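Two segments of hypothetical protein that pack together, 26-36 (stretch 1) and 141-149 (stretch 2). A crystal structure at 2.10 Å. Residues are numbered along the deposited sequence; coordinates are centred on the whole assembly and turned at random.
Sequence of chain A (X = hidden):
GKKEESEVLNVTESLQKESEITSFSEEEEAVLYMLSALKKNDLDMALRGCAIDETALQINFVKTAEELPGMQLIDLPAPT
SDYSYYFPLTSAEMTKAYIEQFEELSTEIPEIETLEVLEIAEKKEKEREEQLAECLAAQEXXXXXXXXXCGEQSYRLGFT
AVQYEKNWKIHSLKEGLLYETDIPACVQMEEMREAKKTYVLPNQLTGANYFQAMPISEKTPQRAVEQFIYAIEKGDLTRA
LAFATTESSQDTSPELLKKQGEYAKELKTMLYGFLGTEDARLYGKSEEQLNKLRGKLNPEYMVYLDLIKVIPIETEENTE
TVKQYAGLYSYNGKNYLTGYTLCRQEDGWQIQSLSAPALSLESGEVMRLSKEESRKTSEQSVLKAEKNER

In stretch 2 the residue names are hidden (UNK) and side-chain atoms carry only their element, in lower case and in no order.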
# COMPACT_ATOMS: atom_id res chain seq x y z
N GLU A 26 -23.87 7.23 8.87
CA GLU A 26 -24.12 6.15 9.82
C GLU A 26 -23.25 4.98 9.42
O GLU A 26 -23.08 4.72 8.22
CB GLU A 26 -25.59 5.72 9.77
CG GLU A 26 -26.08 5.05 11.05
CD GLU A 26 -26.31 6.04 12.18
OE1 GLU A 26 -26.07 7.25 11.98
OE2 GLU A 26 -26.75 5.61 13.27
N GLU A 27 -22.70 4.27 10.40
CA GLU A 27 -21.83 3.13 10.11
C GLU A 27 -22.57 2.01 9.35
O GLU A 27 -21.96 1.28 8.58
CB GLU A 27 -21.11 2.61 11.37
CG GLU A 27 -21.98 1.87 12.40
CD GLU A 27 -22.15 2.64 13.70
OE1 GLU A 27 -22.67 3.78 13.66
OE2 GLU A 27 -21.79 2.09 14.76
N GLU A 28 -23.88 1.89 9.55
CA GLU A 28 -24.64 0.84 8.86
C GLU A 28 -24.59 1.02 7.34
O GLU A 28 -24.39 0.05 6.61
CB GLU A 28 -26.10 0.79 9.35
CG GLU A 28 -26.80 -0.52 9.01
CD GLU A 28 -28.19 -0.64 9.61
OE1 GLU A 28 -29.08 0.13 9.22
OE2 GLU A 28 -28.39 -1.53 10.47
N GLU A 29 -24.74 2.26 6.88
CA GLU A 29 -24.71 2.58 5.45
C GLU A 29 -23.39 2.15 4.85
O GLU A 29 -23.37 1.49 3.82
CB GLU A 29 -24.85 4.08 5.22
CG GLU A 29 -26.13 4.71 5.73
CD GLU A 29 -26.05 6.23 5.71
OE1 GLU A 29 -25.03 6.76 5.19
OE2 GLU A 29 -26.99 6.90 6.21
N ALA A 30 -22.31 2.54 5.51
CA ALA A 30 -20.95 2.17 5.09
C ALA A 30 -20.77 0.65 4.98
O ALA A 30 -20.13 0.15 4.05
CB ALA A 30 -19.94 2.75 6.05
N VAL A 31 -21.36 -0.09 5.92
CA VAL A 31 -21.29 -1.55 5.92
C VAL A 31 -22.03 -2.12 4.71
O VAL A 31 -21.51 -3.00 4.02
CB VAL A 31 -21.89 -2.14 7.20
CG1 VAL A 31 -22.02 -3.66 7.09
CG2 VAL A 31 -21.05 -1.76 8.41
N LEU A 32 -23.25 -1.61 4.48
CA LEU A 32 -24.08 -2.08 3.38
C LEU A 32 -23.44 -1.75 2.04
O LEU A 32 -23.35 -2.62 1.17
CB LEU A 32 -25.48 -1.46 3.45
CG LEU A 32 -26.38 -1.93 4.60
CD1 LEU A 32 -27.69 -1.15 4.62
CD2 LEU A 32 -26.64 -3.43 4.49
N TYR A 33 -23.01 -0.50 1.89
CA TYR A 33 -22.28 -0.08 0.70
C TYR A 33 -21.20 -1.11 0.40
O TYR A 33 -21.07 -1.55 -0.74
CB TYR A 33 -21.65 1.31 0.93
CG TYR A 33 -20.76 1.80 -0.21
CD1 TYR A 33 -19.38 1.62 -0.17
CD2 TYR A 33 -21.30 2.47 -1.31
CE1 TYR A 33 -18.58 2.08 -1.21
CE2 TYR A 33 -20.49 2.92 -2.35
CZ TYR A 33 -19.13 2.73 -2.30
OH TYR A 33 -18.33 3.18 -3.34
N MSE A 34 -20.45 -1.51 1.42
CA MSE A 34 -19.37 -2.48 1.21
C MSE A 34 -19.95 -3.82 0.85
O MSE A 34 -19.41 -4.51 -0.01
CB MSE A 34 -18.47 -2.52 2.43
CG MSE A 34 -17.26 -3.44 2.27
SE MSE A 34 -16.08 -2.76 0.87
CE MSE A 34 -15.41 -1.14 1.76
N LEU A 35 -21.04 -4.20 1.50
CA LEU A 35 -21.69 -5.47 1.19
C LEU A 35 -22.22 -5.51 -0.25
O LEU A 35 -22.06 -6.52 -0.95
CB LEU A 35 -22.82 -5.73 2.18
CG LEU A 35 -22.37 -6.03 3.61
CD1 LEU A 35 -23.57 -5.97 4.54
CD2 LEU A 35 -21.70 -7.38 3.69
N SER A 36 -22.84 -4.42 -0.69
CA SER A 36 -23.27 -4.30 -2.09
C SER A 36 -22.10 -4.45 -3.07
O SER A 36 -22.20 -5.15 -4.07
CB SER A 36 -23.91 -2.94 -2.34
OG SER A 36 -24.10 -2.76 -3.72
N UNK A 141 -14.60 4.14 16.56
CA UNK A 141 -14.47 2.84 15.91
C UNK A 141 -15.67 2.01 16.31
O UNK A 141 -16.07 1.99 17.47
c UNK A 141 -13.17 2.11 16.32
c UNK A 141 -13.22 0.63 15.96
c UNK A 141 -11.97 2.76 15.65
N UNK A 142 -16.27 1.32 15.34
CA UNK A 142 -17.40 0.44 15.62
C UNK A 142 -17.15 -0.93 14.99
O UNK A 142 -17.05 -1.04 13.78
c UNK A 142 -18.69 1.04 15.08
o UNK A 142 -19.73 0.09 15.14
N UNK A 143 -17.03 -1.95 15.84
CA UNK A 143 -16.82 -3.32 15.39
C UNK A 143 -18.17 -3.98 15.19
O UNK A 143 -18.93 -4.13 16.14
c UNK A 143 -16.00 -4.12 16.40
c UNK A 143 -13.73 -4.81 17.24
c UNK A 143 -14.50 -3.95 16.25
o UNK A 143 -13.96 -4.64 18.46
o UNK A 143 -12.90 -5.65 16.81
N UNK A 144 -18.47 -4.37 13.95
CA UNK A 144 -19.77 -4.92 13.60
C UNK A 144 -19.67 -6.38 13.22
O UNK A 144 -18.72 -6.80 12.56
c UNK A 144 -19.69 -1.75 12.29
c UNK A 144 -20.78 -2.69 12.80
c UNK A 144 -22.13 -2.29 12.22
c UNK A 144 -20.42 -4.15 12.46
N UNK A 145 -20.65 -7.15 13.69
CA UNK A 145 -20.86 -8.51 13.26
C UNK A 145 -21.95 -8.48 12.20
O UNK A 145 -23.01 -7.89 12.42
o UNK A 145 -20.13 -10.67 17.62
o UNK A 145 -22.14 -10.58 16.75
c UNK A 145 -20.93 -10.28 16.75
c UNK A 145 -20.39 -9.40 15.63
c UNK A 145 -21.33 -9.38 14.43
N UNK A 146 -21.70 -9.13 11.07
CA UNK A 146 -22.63 -9.08 9.95
C UNK A 146 -23.07 -10.49 9.58
O UNK A 146 -22.24 -11.35 9.32
c UNK A 146 -21.98 -8.38 8.74
c UNK A 146 -22.94 -8.26 7.57
c UNK A 146 -20.39 -6.47 8.21
c UNK A 146 -21.46 -7.00 9.14
N UNK A 147 -24.38 -10.72 9.59
CA UNK A 147 -24.93 -12.02 9.23
C UNK A 147 -25.53 -11.94 7.83
O UNK A 147 -26.46 -11.17 7.59
c UNK A 147 -25.98 -12.47 10.26
o UNK A 147 -23.73 -13.03 15.46
c UNK A 147 -24.84 -13.82 12.07
c UNK A 147 -24.82 -11.67 13.81
c UNK A 147 -25.40 -12.62 11.65
c UNK A 147 -24.29 -13.96 13.33
c UNK A 147 -25.37 -11.55 12.54
c UNK A 147 -24.28 -12.88 14.20
N UNK A 148 -24.98 -12.73 6.92
CA UNK A 148 -25.47 -12.78 5.56
C UNK A 148 -25.87 -14.20 5.18
O UNK A 148 -25.58 -15.14 5.91
c UNK A 148 -24.03 -10.83 4.93
c UNK A 148 -24.43 -12.26 4.56
c UNK A 148 -23.20 -13.17 4.49
N UNK A 149 -26.52 -14.34 4.02
CA UNK A 149 -26.99 -15.63 3.53
C UNK A 149 -26.66 -15.81 2.05
O UNK A 149 -26.91 -14.91 1.24
c UNK A 149 -28.50 -15.74 3.74
c UNK A 149 -31.29 -18.07 2.51
n UNK A 149 -32.77 -18.04 2.70
c UNK A 149 -30.64 -16.93 3.27
c UNK A 149 -29.14 -16.92 3.05

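Position 141 carries three carbons, one bearing the other two, and its CA-to-CB bond points away from the helix. A fork at the first carbon with no further atoms is valine, V141, and it touches nothing on stretch 1.

Position 142 has one carbon and one oxygen, with the CA-to-CB bond pointing toward the helix; the oxygen lies 2.9 Å from OE2 of E27. One carbon ending in a hydroxyl is serine, S142, and its OG donates a hydrogen bond to that carboxylate. E27 has chi1 in p, with its OE2 accepting this bond.

Position 143 turns away again with three carbons, the third carrying two oxygens. This is a carboxylate on a two-methylene stem, E143, out of contact with the helix; its OE2 is hydrogen-bonded elsewhere in the structure.

Position 144 returns toward the helix with four carbons. One end carbon lies 4.0 Å from CG2 of V31 and 4.2 Å from CG of E27, so it meets both an apolar side chain and the aliphatic part of a charged one. Four carbons forked at the second make this leucine, L144; the end carbon is CD2, and chi2 is 98°, between wells.

Position 145 again shows three carbons and a terminal pair of oxygens, here out of reach of stretch 1: a second glutamate, E145.

Position 146 has four carbons forked at the first, one arm two carbons long. It fits between two helix residues one turn apart: the end of the long arm comes within 3.4 Å of CG1 of V31, and the short arm lies 3.8 Å from CD1 of L35. The unequal fork identifies isoleucine, I146, the two atoms being CD1 and CG2.

Position 147 is one carbon followed by a six-carbon ring bearing an oxygen, a tyrosine. Y147 is partly exposed and does not reach the helix.

Position 148 has three carbons, forked at the first, and faces the helix. One branch carbon lies 4.3 Å from CD2 of L35, a looser contact than those before it. It is valine, V148, and that carbon is CG1.

Position 149 extends four carbons in a row to a nitrogen: lysine, K149, out of reach, with all four chi angles in t.

The rule is one of matched periods. The strand offers every second residue, 142 through 148, while the helix answers with every fourth, E27, V31 and L35. The two run at 51°, their axes 10.7 Å apart at closest approach, and CA spacing opens from 7.6 Å at E27 and S142 to 9.3 Å at L35 and V148. The polar pair stands at the narrow end; beyond it, branched aliphatic side chains fill the gap. Only 293 Å² is buried, summed over both sides.

Stretch 2, residues 141-149: VSELEIYVK
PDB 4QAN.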